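Local coordinates for hypothetical protein SPy2152 (Streptococcus pyogenes, PDB 2FU2) that probably acts as a bacteriocin immunity protein of the EntA_Immun family, protecting the producing cell from the bacteriocin pyogenecin, at residues V19-A22 and F26-A29; A34-K39 and S44-K49; Q56-H61 and S68-S73. All coordinates share one frame; numbering follows the deposited sequence.

The three contacts follow one another along a single chain that folds into a compact all-helical bundle. Contact 1 joins the short helix 18-21 to the start of helix 24-40; contact 2 pairs the far end of that helix with the start of helix 44-60; contact 3 sets the end of helix 44-60 against helix 67-78. Contacts 1 and 3, with centres about 12 Å apart, meet at Tyr-57, whose CD1 lies 3.6 Å from Phe-26 CG and whose CE1 lies 3.7 Å from Ile-20 CD1. Contact 2 is centred about 17 Å from each of the others, and it and contact 3 fall on opposite sides of the chain's centre.

Contact 1 (V19-A22 and F26-A29); sequences VIQA and FRQA
Ile-20 meets the first turns of helix 24-40 with both of its branches. Its CD1 methyl approaches Phe-26 CB at 4.0 Å, the two side chains crossing at about a right angle, while its CG2 methyl rests on the backbone of the next residue, 3.7 Å from Arg-27 CA. CG2 stands anti to the backbone N of Ile-20, and this turns the methyl toward the helix while CG1 carries CD1 toward the phenylalanine. The methylenes of Arg-27 run past the end of the short helix 18-21: CB lies 3.4 Å from Ile-20 O, and CG and CD cross the end of the Gln-21 side chain at a slant. No hydrogen bond crosses between 19-22 and 26-29, so the grip is van der Waals contact. Further out, Asp-23 OD2 accepts a hydrogen bond from Phe-26 N in the first turn of helix 24-40. The Phe-26 ring leads away from helix 18-21 toward helix 44-60, and Val-14 of helix 4-15 touches Ile-20. Tyr-15 touches both Gln-21 and Arg-27. A short helix is thus folded onto the long helix to which residues 22-23 link it, at one end of the helical bundle.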
ATOM      1  N   VAL A  19      -5.061 -12.320   2.118  1.00 36.85           N
ATOM      2  CA  VAL A  19      -5.892 -11.876   0.981  1.00 35.64           C
ATOM      3  C   VAL A  19      -5.100 -11.116  -0.097  1.00 34.99           C
ATOM      4  O   VAL A  19      -5.453 -11.184  -1.284  1.00 35.99           O
ATOM      5  CB  VAL A  19      -7.194 -11.093   1.401  1.00 35.78           C
ATOM      6  CG1 VAL A  19      -8.086 -11.922   2.339  1.00 35.94           C
ATOM      7  CG2 VAL A  19      -6.880  -9.756   2.039  1.00 35.97           C
ATOM      8  N   ILE A  20      -4.034 -10.421   0.275  1.00 34.18           N
ATOM      9  CA  ILE A  20      -3.145  -9.819  -0.720  1.00 33.32           C
ATOM     10  C   ILE A  20      -2.235 -10.878  -1.315  1.00 33.74           C
ATOM     11  O   ILE A  20      -2.017 -10.871  -2.540  1.00 34.17           O
ATOM     12  CB  ILE A  20      -2.272  -8.718  -0.134  1.00 33.91           C
ATOM     13  CG1 ILE A  20      -3.153  -7.573   0.356  1.00 35.50           C
ATOM     14  CG2 ILE A  20      -1.192  -8.250  -1.133  1.00 30.21           C
ATOM     15  CD1 ILE A  20      -3.623  -6.677  -0.766  1.00 37.04           C
ATOM     16  N   GLN A  21      -1.700 -11.780  -0.487  1.00 32.76           N
ATOM     17  CA  GLN A  21      -0.863 -12.870  -1.038  1.00 34.14           C
ATOM     18  C   GLN A  21      -1.567 -13.781  -2.064  1.00 34.47           C
ATOM     19  O   GLN A  21      -0.950 -14.317  -2.997  1.00 34.32           O
ATOM     20  CB  GLN A  21      -0.261 -13.740   0.077  1.00 33.67           C
ATOM     21  CG  GLN A  21       0.813 -13.035   0.849  1.00 33.37           C
ATOM     22  CD  GLN A  21       2.149 -13.044   0.179  1.00 35.43           C
ATOM     23  OE1 GLN A  21       2.755 -11.984   0.008  1.00 37.64           O
ATOM     24  NE2 GLN A  21       2.643 -14.230  -0.190  1.00 31.53           N
ATOM     25  N   ALA A  22      -2.862 -13.965  -1.843  1.00 35.02           N
ATOM     26  CA  ALA A  22      -3.725 -14.796  -2.686  1.00 34.52           C
ATOM     27  C   ALA A  22      -4.075 -14.132  -4.035  1.00 34.58           C
ATOM     28  O   ALA A  22      -4.753 -14.742  -4.850  1.00 34.35           O
ATOM     29  CB  ALA A  22      -5.008 -15.100  -1.913  1.00 34.15           C
ATOM     30  N   PHE A  26      -2.442  -7.472  -6.906  1.00 31.64           N
ATOM     31  CA  PHE A  26      -2.164  -6.640  -5.744  1.00 31.86           C
ATOM     32  C   PHE A  26      -0.852  -7.001  -5.055  1.00 31.56           C
ATOM     33  O   PHE A  26      -0.109  -6.112  -4.657  1.00 31.80           O
ATOM     34  CB  PHE A  26      -3.347  -6.594  -4.747  1.00 29.61           C
ATOM     35  CG  PHE A  26      -4.556  -5.859  -5.291  1.00 30.18           C
ATOM     36  CD1 PHE A  26      -4.552  -4.469  -5.383  1.00 25.78           C
ATOM     37  CD2 PHE A  26      -5.700  -6.564  -5.757  1.00 25.44           C
ATOM     38  CE1 PHE A  26      -5.658  -3.792  -5.873  1.00 25.70           C
ATOM     39  CE2 PHE A  26      -6.810  -5.859  -6.244  1.00 24.56           C
ATOM     40  CZ  PHE A  26      -6.778  -4.490  -6.306  1.00 23.58           C
ATOM     41  N   ARG A  27      -0.553  -8.292  -4.927  1.00 31.99           N
ATOM     42  CA  ARG A  27       0.712  -8.691  -4.253  1.00 31.34           C
ATOM     43  C   ARG A  27       1.950  -8.068  -4.908  1.00 32.36           C
ATOM     44  O   ARG A  27       2.851  -7.571  -4.192  1.00 32.08           O
ATOM     45  CB  ARG A  27       0.900 -10.185  -4.199  1.00 31.11           C
ATOM     46  CG  ARG A  27       1.959 -10.620  -3.198  1.00 32.06           C
ATOM     47  CD  ARG A  27       2.706 -11.886  -3.607  1.00 36.49           C
ATOM     48  NE  ARG A  27       3.007 -11.855  -5.034  1.00 42.93           N
ATOM     49  CZ  ARG A  27       3.738 -12.744  -5.694  1.00 50.24           C
ATOM     50  NH1 ARG A  27       4.336 -13.762  -5.074  1.00 51.55           N
ATOM     51  NH2 ARG A  27       3.895 -12.595  -6.998  1.00 54.50           N
ATOM     52  N   GLN A  28       2.017  -8.156  -6.248  1.00 32.07           N
ATOM     53  CA  GLN A  28       3.140  -7.662  -7.051  1.00 32.33           C
ATOM     54  C   GLN A  28       3.211  -6.126  -7.040  1.00 31.83           C
ATOM     55  O   GLN A  28       4.243  -5.520  -6.828  1.00 32.26           O
ATOM     56  CB  GLN A  28       2.963  -8.146  -8.488  1.00 33.20           C
ATOM     57  CG  GLN A  28       4.149  -7.794  -9.406  1.00 36.36           C
ATOM     58  CD  GLN A  28       3.919  -8.274 -10.795  1.00 41.27           C
ATOM     59  OE1 GLN A  28       3.244  -9.305 -11.021  1.00 42.43           O
ATOM     60  NE2 GLN A  28       4.444  -7.534 -11.751  1.00 39.55           N
ATOM     61  N   ALA A  29       2.070  -5.513  -7.281  1.00 30.69           N
ATOM     62  CA  ALA A  29       1.897  -4.083  -7.143  1.00 30.53           C
ATOM     63  C   ALA A  29       2.435  -3.547  -5.808  1.00 30.76           C
ATOM     64  O   ALA A  29       3.303  -2.625  -5.778  1.00 30.17           O
ATOM     65  CB  ALA A  29       0.419  -3.717  -7.336  1.00 29.31           C
TER

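Contact 2 (A34-K39 and S44-K49); sequences ASQLEK and SLLATK
A helical hairpin, in which helix 24-40 turns back through a short loop into helix 44-60, is packed near its bend through Leu-46. This leucine points from the first turn of the second helix toward the first, and its two methyls divide the work. CD2 is set against the backbone of Leu-37, 3.7 Å from both Leu-37 N and Leu-37 CA, and it also touches that residue's CG at 3.8 Å; the two leucine side chains cross at about a right angle. CD1 is turned to Gln-36 and lies 3.8 Å from Gln-36 NE2 and 3.9 Å from Gln-36 CD. The glutamine comes from the opposite direction, its CG anti to the backbone N (chi1 174°) and its chain extended beyond, which carries the amide across to the leucine methyl. Because the amide meets a methyl here, the link is van der Waals contact, and no hydrogen bond joins 34-39 to 44-49.

The start of the second helix is tied down by its own polar groups. Ser-44 O accepts from both Thr-48 N and Thr-48 OG1; the hydroxyl, at 3.2 Å from Ser-44 O, stands above the carbonyl plane. Just before helix 44-60 begins, Ser-43 OG is hydrogen-bonded to Leu-46 N. Met-42, in the connecting loop, touches Leu-37 and Ala-47 and so bridges the two helices at the bend. Helix 4-15 packs against the same region of helix 24-40, with Leu-8 and Leu-11 touching both Ala-34 and Leu-37.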
ATOM      1  N   ALA A  34       6.646  -0.892  -2.652  1.00 32.32           N
ATOM      2  CA  ALA A  34       7.548  -0.987  -1.456  1.00 32.80           C
ATOM      3  C   ALA A  34       9.007  -1.033  -1.893  1.00 34.90           C
ATOM      4  O   ALA A  34       9.841  -0.389  -1.252  1.00 35.83           O
ATOM      5  CB  ALA A  34       7.231  -2.147  -0.598  1.00 31.49           C
ATOM      6  N   SER A  35       9.343  -1.727  -2.995  1.00 35.42           N
ATOM      7  CA  SER A  35      10.729  -1.728  -3.459  1.00 35.87           C
ATOM      8  C   SER A  35      11.187  -0.368  -3.942  1.00 36.21           C
ATOM      9  O   SER A  35      12.356  -0.008  -3.763  1.00 36.00           O
ATOM     10  CB  SER A  35      10.962  -2.717  -4.585  1.00 36.31           C
ATOM     11  OG  SER A  35      10.354  -3.952  -4.227  1.00 41.98           O
ATOM     12  N   GLN A  36      10.300   0.371  -4.597  1.00 35.89           N
ATOM     13  CA  GLN A  36      10.679   1.673  -5.090  1.00 36.43           C
ATOM     14  C   GLN A  36      10.964   2.610  -3.916  1.00 36.18           C
ATOM     15  O   GLN A  36      11.925   3.363  -3.930  1.00 34.62           O
ATOM     16  CB  GLN A  36       9.609   2.209  -6.032  1.00 35.03           C
ATOM     17  CG  GLN A  36       9.862   3.652  -6.474  1.00 37.52           C
ATOM     18  CD  GLN A  36       8.712   4.245  -7.351  1.00 39.50           C
ATOM     19  OE1 GLN A  36       8.662   5.478  -7.600  1.00 41.50           O
ATOM     20  NE2 GLN A  36       7.792   3.371  -7.815  1.00 38.95           N
ATOM     21  N   LEU A  37      10.104   2.553  -2.907  1.00 36.69           N
ATOM     22  CA  LEU A  37      10.261   3.309  -1.673  1.00 38.03           C
ATOM     23  C   LEU A  37      11.570   2.947  -1.001  1.00 39.32           C
ATOM     24  O   LEU A  37      12.413   3.801  -0.722  1.00 39.39           O
ATOM     25  CB  LEU A  37       9.160   2.939  -0.692  1.00 36.53           C
ATOM     26  CG  LEU A  37       8.484   4.005   0.155  1.00 37.34           C
ATOM     27  CD1 LEU A  37       7.793   3.374   1.338  1.00 37.49           C
ATOM     28  CD2 LEU A  37       9.415   5.094   0.611  1.00 36.00           C
ATOM     29  N   GLU A  38      11.731   1.675  -0.707  1.00 40.87           N
ATOM     30  CA  GLU A  38      12.964   1.254  -0.087  1.00 43.83           C
ATOM     31  C   GLU A  38      14.183   1.784  -0.831  1.00 45.07           C
ATOM     32  O   GLU A  38      15.125   2.290  -0.213  1.00 45.44           O
ATOM     33  CB  GLU A  38      13.014  -0.244  -0.036  1.00 44.14           C
ATOM     34  CG  GLU A  38      14.053  -0.747   0.907  1.00 47.95           C
ATOM     35  CD  GLU A  38      13.770  -2.179   1.241  1.00 53.32           C
ATOM     36  OE1 GLU A  38      13.001  -2.805   0.459  1.00 54.77           O
ATOM     37  OE2 GLU A  38      14.298  -2.665   2.270  1.00 55.94           O
ATOM     38  N   LYS A  39      14.160   1.657  -2.157  1.00 46.04           N
ATOM     39  CA  LYS A  39      15.291   2.020  -2.995  1.00 47.85           C
ATOM     40  C   LYS A  39      15.455   3.543  -3.041  1.00 47.67           C
ATOM     41  O   LYS A  39      16.440   4.043  -2.539  1.00 48.31           O
ATOM     42  CB  LYS A  39      15.166   1.419  -4.408  1.00 47.56           C
ATOM     43  CG  LYS A  39      16.096   2.074  -5.479  1.00 50.59           C
ATOM     44  CD  LYS A  39      15.527   1.920  -6.934  1.00 50.52           C
ATOM     45  CE  LYS A  39      14.079   2.483  -7.083  1.00 53.00           C
ATOM     46  NZ  LYS A  39      13.199   1.846  -8.143  1.00 53.35           N
ATOM     47  N   SER A  44       6.016  12.464  -3.791  1.00 36.16           N
ATOM     48  CA  SER A  44       4.708  12.890  -4.240  1.00 36.63           C
ATOM     49  C   SER A  44       4.113  11.871  -5.194  1.00 37.36           C
ATOM     50  O   SER A  44       3.004  11.360  -4.967  1.00 38.13           O
ATOM     51  CB  SER A  44       4.914  14.184  -5.019  1.00 36.60           C
ATOM     52  OG  SER A  44       3.740  14.950  -5.125  1.00 38.10           O
ATOM     53  N   LEU A  45       4.865  11.571  -6.256  1.00 36.75           N
ATOM     54  CA  LEU A  45       4.483  10.595  -7.246  1.00 36.81           C
ATOM     55  C   LEU A  45       4.121   9.239  -6.654  1.00 35.96           C
ATOM     56  O   LEU A  45       3.048   8.688  -6.936  1.00 36.31           O
ATOM     57  CB  LEU A  45       5.632  10.435  -8.207  1.00 37.35           C
ATOM     58  CG  LEU A  45       5.199   9.923  -9.562  1.00 41.15           C
ATOM     59  CD1 LEU A  45       4.184  10.878 -10.176  1.00 43.76           C
ATOM     60  CD2 LEU A  45       6.437   9.779 -10.458  1.00 43.56           C
ATOM     61  N   LEU A  46       5.019   8.712  -5.825  1.00 35.21           N
ATOM     62  CA  LEU A  46       4.874   7.388  -5.242  1.00 34.63           C
ATOM     63  C   LEU A  46       3.645   7.349  -4.296  1.00 33.97           C
ATOM     64  O   LEU A  46       2.904   6.358  -4.244  1.00 33.64           O
ATOM     65  CB  LEU A  46       6.183   6.964  -4.547  1.00 34.22           C
ATOM     66  CG  LEU A  46       6.290   5.602  -3.817  1.00 35.70           C
ATOM     67  CD1 LEU A  46       5.879   4.440  -4.681  1.00 34.53           C
ATOM     68  CD2 LEU A  46       7.694   5.341  -3.360  1.00 34.45           C
ATOM     69  N   ALA A  47       3.449   8.448  -3.575  1.00 32.20           N
ATOM     70  CA  ALA A  47       2.337   8.603  -2.676  1.00 32.87           C
ATOM     71  C   ALA A  47       1.077   8.393  -3.497  1.00 31.75           C
ATOM     72  O   ALA A  47       0.198   7.627  -3.128  1.00 31.32           O
ATOM     73  CB  ALA A  47       2.345  10.028  -2.087  1.00 32.46           C
ATOM     74  N   THR A  48       1.053   9.070  -4.642  1.00 32.09           N
ATOM     75  CA  THR A  48      -0.062   9.059  -5.587  1.00 31.33           C
ATOM     76  C   THR A  48      -0.350   7.694  -6.094  1.00 30.95           C
ATOM     77  O   THR A  48      -1.539   7.317  -6.093  1.00 31.80           O
ATOM     78  CB  THR A  48       0.207   9.986  -6.717  1.00 31.45           C
ATOM     79  OG1 THR A  48       0.061  11.304  -6.192  1.00 33.01           O
ATOM     80  CG2 THR A  48      -0.861   9.842  -7.805  1.00 32.56           C
ATOM     81  N   LYS A  49       0.728   6.957  -6.473  1.00 29.39           N
ATOM     82  CA  LYS A  49       0.635   5.594  -6.931  1.00 29.70           C
ATOM     83  C   LYS A  49       0.122   4.642  -5.862  1.00 28.68           C
ATOM     84  O   LYS A  49      -0.751   3.847  -6.135  1.00 29.40           O
ATOM     85  CB  LYS A  49       1.939   5.070  -7.526  1.00 29.20           C
ATOM     86  CG  LYS A  49       2.474   5.864  -8.687  1.00 31.66           C
ATOM     87  CD  LYS A  49       3.810   5.286  -9.133  1.00 31.75           C
ATOM     88  CE  LYS A  49       4.518   6.190 -10.167  1.00 35.31           C
ATOM     89  NZ  LYS A  49       3.620   6.781 -11.256  1.00 37.23           N
TER

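Contact 3 (Q56-H61 and S68-S73); sequences QYILTH and SIFDLS
Ile-58 reaches from the last turns of helix 44-60 into the surface of helix 67-78. From CB the side chain divides: CG2 turns to the Phe-70 ring, 3.9 Å from its CE1, while CG1 slides past Ile-69 in the opposite direction and comes within 3.8 Å of Ile-69 CG2. With chi2 at 173° the chain stays extended, so the CD1 tip lies 3.9 Å from Phe-70 CE1 and also touches Ser-73 at CB and OG. Both Ile-58 methyls, CG2 and CD1, thus touch the phenylalanine ring, CD1 meeting it obliquely.

Ile-69 CD1, on the other branch of that residue, makes a CH-pi contact over one face of Tyr-57, 3.9 Å from the ring centroid. On the opposite face of this ring lies His-61 CD2, so the tyrosine is sandwiched between an isoleucine methyl and the imidazole of His-61, just past the end of the helix. Ile-20 of helix 18-21 touches Ile-69, and Ile-54, one turn before Ile-58, touches Ile-69 and Ser-73.

The two short helix segments approach to 10.9 Å between axes, with 138° between their N-to-C directions, a steeply inclined antiparallel pair joined through contacts among Tyr-57, Ile-58, Ile-69 and Phe-70. Helices 4-15, 24-40, 44-60 and 67-78 together form an antiparallel four-helix bundle, as in EntA_Immun relatives.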
ATOM      1  N   GLN A  56      -8.150   1.518  -5.246  1.00 30.97           N
ATOM      2  CA  GLN A  56      -8.580   0.487  -6.150  1.00 32.21           C
ATOM      3  C   GLN A  56      -8.870  -0.784  -5.366  1.00 32.07           C
ATOM      4  O   GLN A  56      -9.892  -1.413  -5.577  1.00 32.35           O
ATOM      5  CB  GLN A  56      -7.498   0.244  -7.185  1.00 32.67           C
ATOM      6  CG  GLN A  56      -7.502  -1.162  -7.812  1.00 34.94           C
ATOM      7  CD  GLN A  56      -6.549  -1.302  -9.013  1.00 34.23           C
ATOM      8  OE1 GLN A  56      -5.402  -0.842  -8.986  1.00 38.19           O
ATOM      9  NE2 GLN A  56      -7.016  -1.943 -10.053  1.00 34.67           N
ATOM     10  N   TYR A  57      -7.982  -1.151  -4.430  1.00 32.16           N
ATOM     11  CA  TYR A  57      -8.230  -2.344  -3.617  1.00 31.50           C
ATOM     12  C   TYR A  57      -9.527  -2.175  -2.771  1.00 31.81           C
ATOM     13  O   TYR A  57     -10.468  -3.044  -2.762  1.00 30.22           O
ATOM     14  CB  TYR A  57      -7.038  -2.665  -2.723  1.00 30.90           C
ATOM     15  CG  TYR A  57      -7.270  -3.938  -2.047  1.00 30.75           C
ATOM     16  CD1 TYR A  57      -6.797  -5.112  -2.594  1.00 29.31           C
ATOM     17  CD2 TYR A  57      -8.084  -3.997  -0.903  1.00 33.72           C
ATOM     18  CE1 TYR A  57      -7.088  -6.360  -1.989  1.00 32.76           C
ATOM     19  CE2 TYR A  57      -8.388  -5.231  -0.278  1.00 35.22           C
ATOM     20  CZ  TYR A  57      -7.882  -6.417  -0.830  1.00 34.15           C
ATOM     21  OH  TYR A  57      -8.171  -7.634  -0.248  1.00 33.17           O
ATOM     22  N   ILE A  58      -9.604  -1.036  -2.084  1.00 31.45           N
ATOM     23  CA  ILE A  58     -10.786  -0.789  -1.186  1.00 31.38           C
ATOM     24  C   ILE A  58     -12.107  -0.823  -1.981  1.00 31.95           C
ATOM     25  O   ILE A  58     -13.066  -1.540  -1.632  1.00 31.28           O
ATOM     26  CB  ILE A  58     -10.634   0.526  -0.357  1.00 31.06           C
ATOM     27  CG1 ILE A  58      -9.384   0.434   0.529  1.00 30.23           C
ATOM     28  CG2 ILE A  58     -11.833   0.746   0.487  1.00 29.97           C
ATOM     29  CD1 ILE A  58      -9.016   1.715   1.286  1.00 29.31           C
ATOM     30  N   LEU A  59     -12.145  -0.070  -3.075  1.00 31.94           N
ATOM     31  CA  LEU A  59     -13.382   0.012  -3.849  1.00 32.14           C
ATOM     32  C   LEU A  59     -13.734  -1.370  -4.476  1.00 32.71           C
ATOM     33  O   LEU A  59     -14.917  -1.732  -4.575  1.00 32.69           O
ATOM     34  CB  LEU A  59     -13.230   1.091  -4.879  1.00 30.85           C
ATOM     35  CG  LEU A  59     -13.106   2.544  -4.361  1.00 31.48           C
ATOM     36  CD1 LEU A  59     -13.039   3.515  -5.552  1.00 30.25           C
ATOM     37  CD2 LEU A  59     -14.317   2.949  -3.489  1.00 30.75           C
ATOM     38  N   THR A  60     -12.705  -2.141  -4.870  1.00 31.80           N
ATOM     39  CA  THR A  60     -12.929  -3.378  -5.579  1.00 31.50           C
ATOM     40  C   THR A  60     -13.563  -4.346  -4.600  1.00 30.94           C
ATOM     41  O   THR A  60     -14.343  -5.190  -4.981  1.00 28.32           O
ATOM     42  CB  THR A  60     -11.613  -3.964  -6.185  1.00 31.40           C
ATOM     43  OG1 THR A  60     -11.131  -3.104  -7.221  1.00 35.50           O
ATOM     44  CG2 THR A  60     -11.854  -5.307  -6.849  1.00 31.81           C
ATOM     45  N   HIS A  61     -13.190  -4.222  -3.326  1.00 31.70           N
ATOM     46  CA  HIS A  61     -13.667  -5.143  -2.313  1.00 31.73           C
ATOM     47  C   HIS A  61     -14.778  -4.603  -1.462  1.00 32.02           C
ATOM     48  O   HIS A  61     -15.004  -5.103  -0.393  1.00 32.51           O
ATOM     49  CB  HIS A  61     -12.523  -5.547  -1.449  1.00 30.85           C
ATOM     50  CG  HIS A  61     -11.584  -6.457  -2.142  1.00 32.92           C
ATOM     51  ND1 HIS A  61     -11.748  -7.829  -2.125  1.00 33.75           N
ATOM     52  CD2 HIS A  61     -10.512  -6.200  -2.934  1.00 31.84           C
ATOM     53  CE1 HIS A  61     -10.788  -8.380  -2.851  1.00 37.04           C
ATOM     54  NE2 HIS A  61     -10.016  -7.416  -3.337  1.00 37.09           N
ATOM     55  N   SER A  68      -5.056  -3.246   8.050  1.00 30.85           N
ATOM     56  CA  SER A  68      -3.771  -2.756   7.540  1.00 31.09           C
ATOM     57  C   SER A  68      -3.923  -1.949   6.255  1.00 29.98           C
ATOM     58  O   SER A  68      -3.183  -1.014   5.995  1.00 30.10           O
ATOM     59  CB  SER A  68      -2.795  -3.915   7.330  1.00 31.05           C
ATOM     60  OG  SER A  68      -3.291  -4.853   6.397  1.00 33.34           O
ATOM     61  N   ILE A  69      -4.911  -2.299   5.469  1.00 30.96           N
ATOM     62  CA  ILE A  69      -5.191  -1.628   4.186  1.00 31.86           C
ATOM     63  C   ILE A  69      -5.694  -0.233   4.472  1.00 31.63           C
ATOM     64  O   ILE A  69      -5.221   0.757   3.904  1.00 31.07           O
ATOM     65  CB  ILE A  69      -6.174  -2.464   3.377  1.00 32.65           C
ATOM     66  CG1 ILE A  69      -5.503  -3.818   3.047  1.00 34.81           C
ATOM     67  CG2 ILE A  69      -6.694  -1.701   2.119  1.00 33.52           C
ATOM     68  CD1 ILE A  69      -5.405  -4.183   1.572  1.00 38.57           C
ATOM     69  N   PHE A  70      -6.604  -0.147   5.414  1.00 31.58           N
ATOM     70  CA  PHE A  70      -7.076   1.157   5.843  1.00 32.18           C
ATOM     71  C   PHE A  70      -6.014   1.980   6.541  1.00 32.53           C
ATOM     72  O   PHE A  70      -5.983   3.215   6.374  1.00 32.60           O
ATOM     73  CB  PHE A  70      -8.303   1.015   6.717  1.00 32.82           C
ATOM     74  CG  PHE A  70      -9.562   0.635   5.943  1.00 34.33           C
ATOM     75  CD1 PHE A  70     -10.154   1.537   5.039  1.00 35.11           C
ATOM     76  CD2 PHE A  70     -10.150  -0.634   6.114  1.00 32.83           C
ATOM     77  CE1 PHE A  70     -11.350   1.169   4.318  1.00 38.49           C
ATOM     78  CE2 PHE A  70     -11.328  -0.997   5.439  1.00 31.59           C
ATOM     79  CZ  PHE A  70     -11.928  -0.113   4.537  1.00 33.49           C
ATOM     80  N   ASP A  71      -5.174   1.316   7.349  1.00 31.41           N
ATOM     81  CA  ASP A  71      -4.050   1.959   7.965  1.00 31.64           C
ATOM     82  C   ASP A  71      -3.069   2.612   6.955  1.00 31.39           C
ATOM     83  O   ASP A  71      -2.828   3.819   7.005  1.00 31.92           O
ATOM     84  CB  ASP A  71      -3.287   0.948   8.822  1.00 32.97           C
ATOM     85  CG  ASP A  71      -3.990   0.615  10.126  1.00 36.12           C
ATOM     86  OD1 ASP A  71      -5.032   1.218  10.490  1.00 41.36           O
ATOM     87  OD2 ASP A  71      -3.475  -0.304  10.791  1.00 40.06           O
ATOM     88  N   LEU A  72      -2.493   1.800   6.063  1.00 29.92           N
ATOM     89  CA  LEU A  72      -1.784   2.279   4.892  1.00 29.53           C
ATOM     90  C   LEU A  72      -2.525   3.368   4.133  1.00 29.30           C
ATOM     91  O   LEU A  72      -1.975   4.435   3.831  1.00 30.68           O
ATOM     92  CB  LEU A  72      -1.498   1.116   3.911  1.00 29.15           C
ATOM     93  CG  LEU A  72      -0.763   1.480   2.634  1.00 27.50           C
ATOM     94  CD1 LEU A  72       0.555   2.303   2.907  1.00 31.87           C
ATOM     95  CD2 LEU A  72      -0.424   0.193   1.881  1.00 28.02           C
ATOM     96  N   SER A  73      -3.745   3.114   3.778  1.00 27.95           N
ATOM     97  CA  SER A  73      -4.506   4.171   3.052  1.00 28.82           C
ATOM     98  C   SER A  73      -4.431   5.525   3.772  1.00 29.07           C
ATOM     99  O   SER A  73      -4.189   6.534   3.149  1.00 27.24           O
ATOM    100  CB  SER A  73      -5.971   3.796   2.941  1.00 27.53           C
ATOM    101  OG  SER A  73      -6.676   4.795   2.240  1.00 32.10           O
TER